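Local coordinates for protein UDP-N-acetylglucosamine 3-dehydrogenase (Acidithiobacillus ferrooxidans, PDB 7BVJ) that catalyses the NAD(+)-dependent oxidation of the glucosamine 3-position of UDP-N-acetylglucosamine to a ketone, a step in the making of lipid A, at residues R130-R144 and L161-T173. Residues are numbered along the deposited sequence; the frame is centred on the assembly and turned at random.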
loop_
_atom_site.group_PDB
_atom_site.type_symbol
_atom_site.label_atom_id
_atom_site.label_comp_id
_atom_site.label_asym_id
_atom_site.label_seq_id
_atom_site.Cartn_x
_atom_site.Cartn_y
_atom_site.Cartn_z
ATOM N N ARG A 130 15.528 3.659 3.450
ATOM C CA ARG A 130 15.545 2.878 4.678
ATOM C C ARG A 130 16.935 2.287 4.918
ATOM O O ARG A 130 17.425 2.293 6.051
ATOM C CB ARG A 130 14.466 1.784 4.638
ATOM C CG ARG A 130 13.005 2.333 4.708
ATOM C CD ARG A 130 11.990 1.242 5.081
ATOM N NE ARG A 130 11.986 0.928 6.510
ATOM C CZ ARG A 130 11.606 -0.238 7.027
ATOM N NH1 ARG A 130 11.194 -1.215 6.230
ATOM N NH2 ARG A 130 11.636 -0.431 8.344
ATOM N N GLN A 131 17.599 1.803 3.858
ATOM C CA GLN A 131 18.929 1.232 4.047
ATOM C C GLN A 131 19.987 2.292 4.333
ATOM O O GLN A 131 21.048 1.955 4.870
ATOM C CB GLN A 131 19.333 0.410 2.830
ATOM C CG GLN A 131 18.751 -1.000 2.845
ATOM C CD GLN A 131 19.476 -1.945 3.805
ATOM O OE1 GLN A 131 20.131 -1.513 4.768
ATOM N NE2 GLN A 131 19.366 -3.249 3.539
ATOM N N ALA A 132 19.722 3.561 4.007
ATOM C CA ALA A 132 20.655 4.630 4.361
ATOM C C ALA A 132 20.641 4.978 5.847
ATOM O O ALA A 132 21.572 5.644 6.309
ATOM C CB ALA A 132 20.370 5.885 3.536
ATOM N N GLY A 133 19.628 4.556 6.603
ATOM C CA GLY A 133 19.595 4.800 8.040
ATOM C C GLY A 133 19.686 6.258 8.469
ATOM O O GLY A 133 20.490 6.611 9.338
ATOM N N PHE A 134 18.859 7.121 7.871
ATOM C CA PHE A 134 18.857 8.541 8.197
ATOM C C PHE A 134 18.080 8.876 9.466
ATOM O O PHE A 134 18.142 10.017 9.924
ATOM C CB PHE A 134 18.287 9.337 7.028
ATOM C CG PHE A 134 19.189 9.374 5.842
ATOM C CD1 PHE A 134 20.546 9.122 5.987
ATOM C CD2 PHE A 134 18.698 9.660 4.589
ATOM C CE1 PHE A 134 21.394 9.155 4.903
ATOM C CE2 PHE A 134 19.551 9.688 3.492
ATOM C CZ PHE A 134 20.896 9.441 3.653
ATOM N N GLY A 135 17.390 7.929 10.066
ATOM C CA GLY A 135 16.539 8.257 11.189
ATOM C C GLY A 135 15.187 8.773 10.728
ATOM O O GLY A 135 14.894 8.903 9.536
ATOM N N ALA A 136 14.346 9.061 11.711
ATOM C CA ALA A 136 13.024 9.594 11.438
ATOM C C ALA A 136 13.127 10.967 10.781
ATOM O O ALA A 136 13.770 11.873 11.337
ATOM C CB ALA A 136 12.214 9.697 12.736
ATOM N N PRO A 137 12.516 11.170 9.614
ATOM C CA PRO A 137 12.455 12.524 9.054
ATOM C C PRO A 137 11.723 13.459 9.996
ATOM O O PRO A 137 10.866 13.040 10.777
ATOM C CB PRO A 137 11.673 12.342 7.749
ATOM C CG PRO A 137 11.017 11.000 7.870
ATOM C CD PRO A 137 11.911 10.175 8.715
ATOM N N ARG A 138 12.065 14.741 9.902
ATOM C CA ARG A 138 11.397 15.765 10.687
ATOM C C ARG A 138 10.187 16.332 9.963
ATOM O O ARG A 138 9.213 16.723 10.619
ATOM C CB ARG A 138 12.372 16.896 11.029
ATOM C CG ARG A 138 13.750 16.419 11.475
ATOM C CD ARG A 138 13.637 15.538 12.702
ATOM N NE ARG A 138 14.857 15.515 13.497
ATOM C CZ ARG A 138 14.966 14.857 14.644
ATOM N NH1 ARG A 138 13.928 14.165 15.106
ATOM N NH2 ARG A 138 16.102 14.888 15.327
ATOM N N TYR A 139 10.222 16.374 8.630
ATOM C CA TYR A 139 9.080 16.853 7.853
ATOM C C TYR A 139 8.931 16.033 6.575
ATOM O O TYR A 139 9.926 15.725 5.918
ATOM C CB TYR A 139 9.267 18.346 7.536
ATOM C CG TYR A 139 8.207 19.002 6.674
ATOM C CD1 TYR A 139 6.877 19.038 7.064
ATOM C CD2 TYR A 139 8.553 19.619 5.484
ATOM C CE1 TYR A 139 5.915 19.642 6.270
ATOM C CE2 TYR A 139 7.616 20.221 4.694
ATOM C CZ TYR A 139 6.292 20.238 5.088
ATOM O OH TYR A 139 5.363 20.867 4.282
ATOM N N LEU A 140 7.690 15.663 6.222
ATOM C CA LEU A 140 7.409 15.027 4.933
ATOM C C LEU A 140 6.309 15.800 4.199
ATOM O O LEU A 140 5.295 16.174 4.794
ATOM C CB LEU A 140 6.964 13.557 5.063
ATOM C CG LEU A 140 7.628 12.558 5.991
ATOM C CD1 LEU A 140 7.062 12.721 7.389
ATOM C CD2 LEU A 140 7.382 11.142 5.498
ATOM N N GLU A 141 6.519 16.017 2.900
ATOM C CA GLU A 141 5.609 16.744 2.029
ATOM C C GLU A 141 5.366 15.862 0.812
ATOM O O GLU A 141 6.315 15.533 0.100
ATOM C CB GLU A 141 6.239 18.068 1.607
ATOM C CG GLU A 141 5.320 19.224 1.507
ATOM C CD GLU A 141 6.078 20.530 1.319
ATOM O OE1 GLU A 141 6.971 20.593 0.443
ATOM O OE2 GLU A 141 5.778 21.491 2.053
ATOM N N ALA A 142 4.119 15.479 0.552
ATOM C CA ALA A 142 3.888 14.529 -0.535
ATOM C C ALA A 142 2.685 14.932 -1.375
ATOM O O ALA A 142 1.749 15.580 -0.888
ATOM C CB ALA A 142 3.716 13.076 -0.017
ATOM N N GLU A 143 2.736 14.537 -2.656
ATOM C CA GLU A 143 1.643 14.725 -3.610
ATOM C C GLU A 143 1.368 13.425 -4.360
ATOM O O GLU A 143 2.283 12.835 -4.949
ATOM C CB GLU A 143 1.949 15.842 -4.620
ATOM C CG GLU A 143 2.302 17.173 -4.002
ATOM C CD GLU A 143 3.011 18.079 -4.981
ATOM O OE1 GLU A 143 2.316 18.824 -5.718
ATOM O OE2 GLU A 143 4.262 18.030 -5.016
ATOM N N ARG A 144 0.109 12.987 -4.350
ATOM C CA ARG A 144 -0.336 11.832 -5.133
ATOM C C ARG A 144 -1.561 12.269 -5.934
ATOM O O ARG A 144 -2.680 12.286 -5.417
ATOM C CB ARG A 144 -0.649 10.645 -4.238
ATOM C CG ARG A 144 -0.590 9.311 -4.935
ATOM C CD ARG A 144 -0.430 8.179 -3.917
ATOM N NE ARG A 144 0.898 8.160 -3.300
ATOM C CZ ARG A 144 1.930 7.441 -3.747
ATOM N NH1 ARG A 144 1.793 6.678 -4.832
ATOM N NH2 ARG A 144 3.097 7.483 -3.111
ATOM N N LEU A 161 -5.616 6.664 -2.295
ATOM C CA LEU A 161 -4.440 7.417 -2.721
ATOM C C LEU A 161 -3.583 7.848 -1.541
ATOM O O LEU A 161 -2.416 7.450 -1.447
ATOM C CB LEU A 161 -4.850 8.660 -3.524
ATOM C CG LEU A 161 -5.673 8.533 -4.798
ATOM C CD1 LEU A 161 -5.978 9.913 -5.334
ATOM C CD2 LEU A 161 -4.910 7.710 -5.833
ATOM N N MET A 162 -4.147 8.618 -0.609
ATOM C CA MET A 162 -3.324 9.236 0.419
ATOM C C MET A 162 -2.753 8.202 1.371
ATOM O O MET A 162 -1.682 8.418 1.959
ATOM C CB MET A 162 -4.126 10.274 1.200
ATOM C CG MET A 162 -3.225 11.258 1.922
ATOM S SD MET A 162 -4.074 12.294 3.097
ATOM C CE MET A 162 -4.775 13.569 2.026
ATOM N N ILE A 163 -3.436 7.066 1.503
ATOM C CA ILE A 163 -3.025 6.044 2.457
ATOM C C ILE A 163 -1.611 5.559 2.176
ATOM O O ILE A 163 -0.911 5.127 3.099
ATOM C CB ILE A 163 -4.039 4.886 2.436
ATOM C CG1 ILE A 163 -3.863 3.993 3.663
ATOM C CG2 ILE A 163 -3.892 4.091 1.155
ATOM C CD1 ILE A 163 -5.049 3.147 3.963
ATOM N N HIS A 164 -1.149 5.664 0.922
ATOM C CA HIS A 164 0.241 5.321 0.600
ATOM C C HIS A 164 1.215 6.170 1.395
ATOM O O HIS A 164 2.126 5.654 2.062
ATOM C CB HIS A 164 0.513 5.517 -0.891
ATOM C CG HIS A 164 -0.163 4.509 -1.768
ATOM N ND1 HIS A 164 0.025 3.152 -1.620
ATOM C CD2 HIS A 164 -1.027 4.661 -2.801
ATOM C CE1 HIS A 164 -0.687 2.510 -2.527
ATOM N NE2 HIS A 164 -1.338 3.401 -3.254
ATOM N N ASP A 165 1.047 7.488 1.318
ATOM C CA ASP A 165 1.988 8.385 1.965
ATOM C C ASP A 165 1.737 8.484 3.460
ATOM O O ASP A 165 2.687 8.670 4.225
ATOM C CB ASP A 165 1.930 9.743 1.279
ATOM C CG ASP A 165 2.167 9.621 -0.217
ATOM O OD1 ASP A 165 3.195 9.018 -0.588
ATOM O OD2 ASP A 165 1.312 10.077 -1.014
ATOM N N LEU A 166 0.494 8.306 3.905
ATOM C CA LEU A 166 0.271 8.121 5.335
ATOM C C LEU A 166 1.073 6.932 5.859
ATOM O O LEU A 166 1.739 7.031 6.900
ATOM C CB LEU A 166 -1.220 7.953 5.618
ATOM C CG LEU A 166 -2.052 9.237 5.429
ATOM C CD1 LEU A 166 -3.565 8.948 5.271
ATOM C CD2 LEU A 166 -1.811 10.234 6.578
ATOM N N ASP A 167 1.052 5.807 5.129
ATOM C CA ASP A 167 1.783 4.629 5.574
ATOM C C ASP A 167 3.286 4.879 5.569
ATOM O O ASP A 167 3.983 4.508 6.517
ATOM C CB ASP A 167 1.437 3.435 4.689
ATOM C CG ASP A 167 2.246 2.200 5.043
ATOM O OD1 ASP A 167 2.233 1.800 6.234
ATOM O OD2 ASP A 167 2.901 1.643 4.128
ATOM N N LEU A 168 3.796 5.480 4.490
ATOM C CA LEU A 168 5.211 5.812 4.410
ATOM C C LEU A 168 5.627 6.690 5.578
ATOM O O LEU A 168 6.687 6.485 6.176
ATOM C CB LEU A 168 5.514 6.517 3.090
ATOM C CG LEU A 168 5.489 5.621 1.851
ATOM C CD1 LEU A 168 5.671 6.430 0.554
ATOM C CD2 LEU A 168 6.541 4.501 1.986
ATOM N N THR A 169 4.797 7.677 5.904
ATOM C CA THR A 169 5.037 8.543 7.047
ATOM C C THR A 169 5.174 7.734 8.327
ATOM O O THR A 169 6.155 7.878 9.081
ATOM C CB THR A 169 3.876 9.522 7.164
ATOM O OG1 THR A 169 3.871 10.423 6.035
ATOM C CG2 THR A 169 3.963 10.260 8.483
ATOM N N LEU A 170 4.180 6.882 8.601
ATOM C CA LEU A 170 4.234 6.118 9.846
ATOM C C LEU A 170 5.454 5.205 9.878
ATOM O O LEU A 170 6.041 4.994 10.941
ATOM C CB LEU A 170 2.945 5.318 10.049
ATOM C CG LEU A 170 1.691 6.165 10.324
ATOM C CD1 LEU A 170 0.436 5.327 10.189
ATOM C CD2 LEU A 170 1.725 6.834 11.691
ATOM N N LEU A 171 5.870 4.685 8.721
ATOM C CA LEU A 171 6.981 3.738 8.689
ATOM C C LEU A 171 8.324 4.442 8.856
ATOM O O LEU A 171 9.150 4.032 9.674
ATOM C CB LEU A 171 6.961 2.946 7.382
ATOM C CG LEU A 171 8.048 1.884 7.219
ATOM C CD1 LEU A 171 7.717 0.697 8.076
ATOM C CD2 LEU A 171 8.183 1.484 5.771
ATOM N N LEU A 172 8.557 5.496 8.084
ATOM C CA LEU A 172 9.815 6.221 8.178
ATOM C C LEU A 172 9.995 6.858 9.542
ATOM O O LEU A 172 11.128 6.943 10.031
ATOM C CB LEU A 172 9.893 7.287 7.089
ATOM C CG LEU A 172 9.813 6.698 5.687
ATOM C CD1 LEU A 172 9.954 7.789 4.649
ATOM C CD2 LEU A 172 10.883 5.627 5.503
ATOM N N THR A 173 8.905 7.297 10.182
ATOM C CA THR A 173 9.055 7.919 11.492
ATOM C C THR A 173 9.004 6.929 12.646
ATOM O O THR A 173 9.654 7.149 13.676
ATOM C CB THR A 173 7.975 8.980 11.711
ATOM O OG1 THR A 173 6.679 8.383 11.526
ATOM C CG2 THR A 173 8.177 10.168 10.739
HETATM O O HOH W 1 3.318 10.202 -3.457
#
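The guanidinium of Arg144 has CB of His164 over one face, about 3.5 Å from the plane and nearer its margin than its middle, and the carboxylate of Asp165 at its edge; at the far end of the contact, CD2 of Leu171 covers one face of the Arg130 guanidinium. Asp165 is gripped side-on: NE of Arg144 donates to OD2 at 3.0 Å and NH2 to OD1 at 3.0 Å, both nearly straight, although the two planes are 36° apart. With CG swung roughly opposite the backbone N (chi1 -157°) and chi2 extended, Arg144 lays its CD 3.3 Å from Leu161 O and beside the His164 ring edge; the bend at chi3 then turns NE and the guanidinium to Asp165. A lysine in its place could not make the two-nitrogen grip and would probably leave one carboxylate oxygen of Asp165 without its mate. Strand 139-147 belongs to the mixed sheet of the C-terminal domain of this Gfo/Idh/MocA enzyme, and helix 157-173 lies along one face of it, nearly antiparallel to the strand (155° between the short segments). His164 also touches Lys91, and Lys91 or His164 is likely the catalytic base. Further along, CB of Ala142 sits against the Asp165 carboxylate, and CD2 of Leu140 lies 3.6 Å from OG1 of Thr169, which donates to Asp165 O within the helix. Beyond, Pro137 CD packs on Leu172 CB at 3.9 Å, and Ala136 CA makes a CA-H...O contact with Leu172 O.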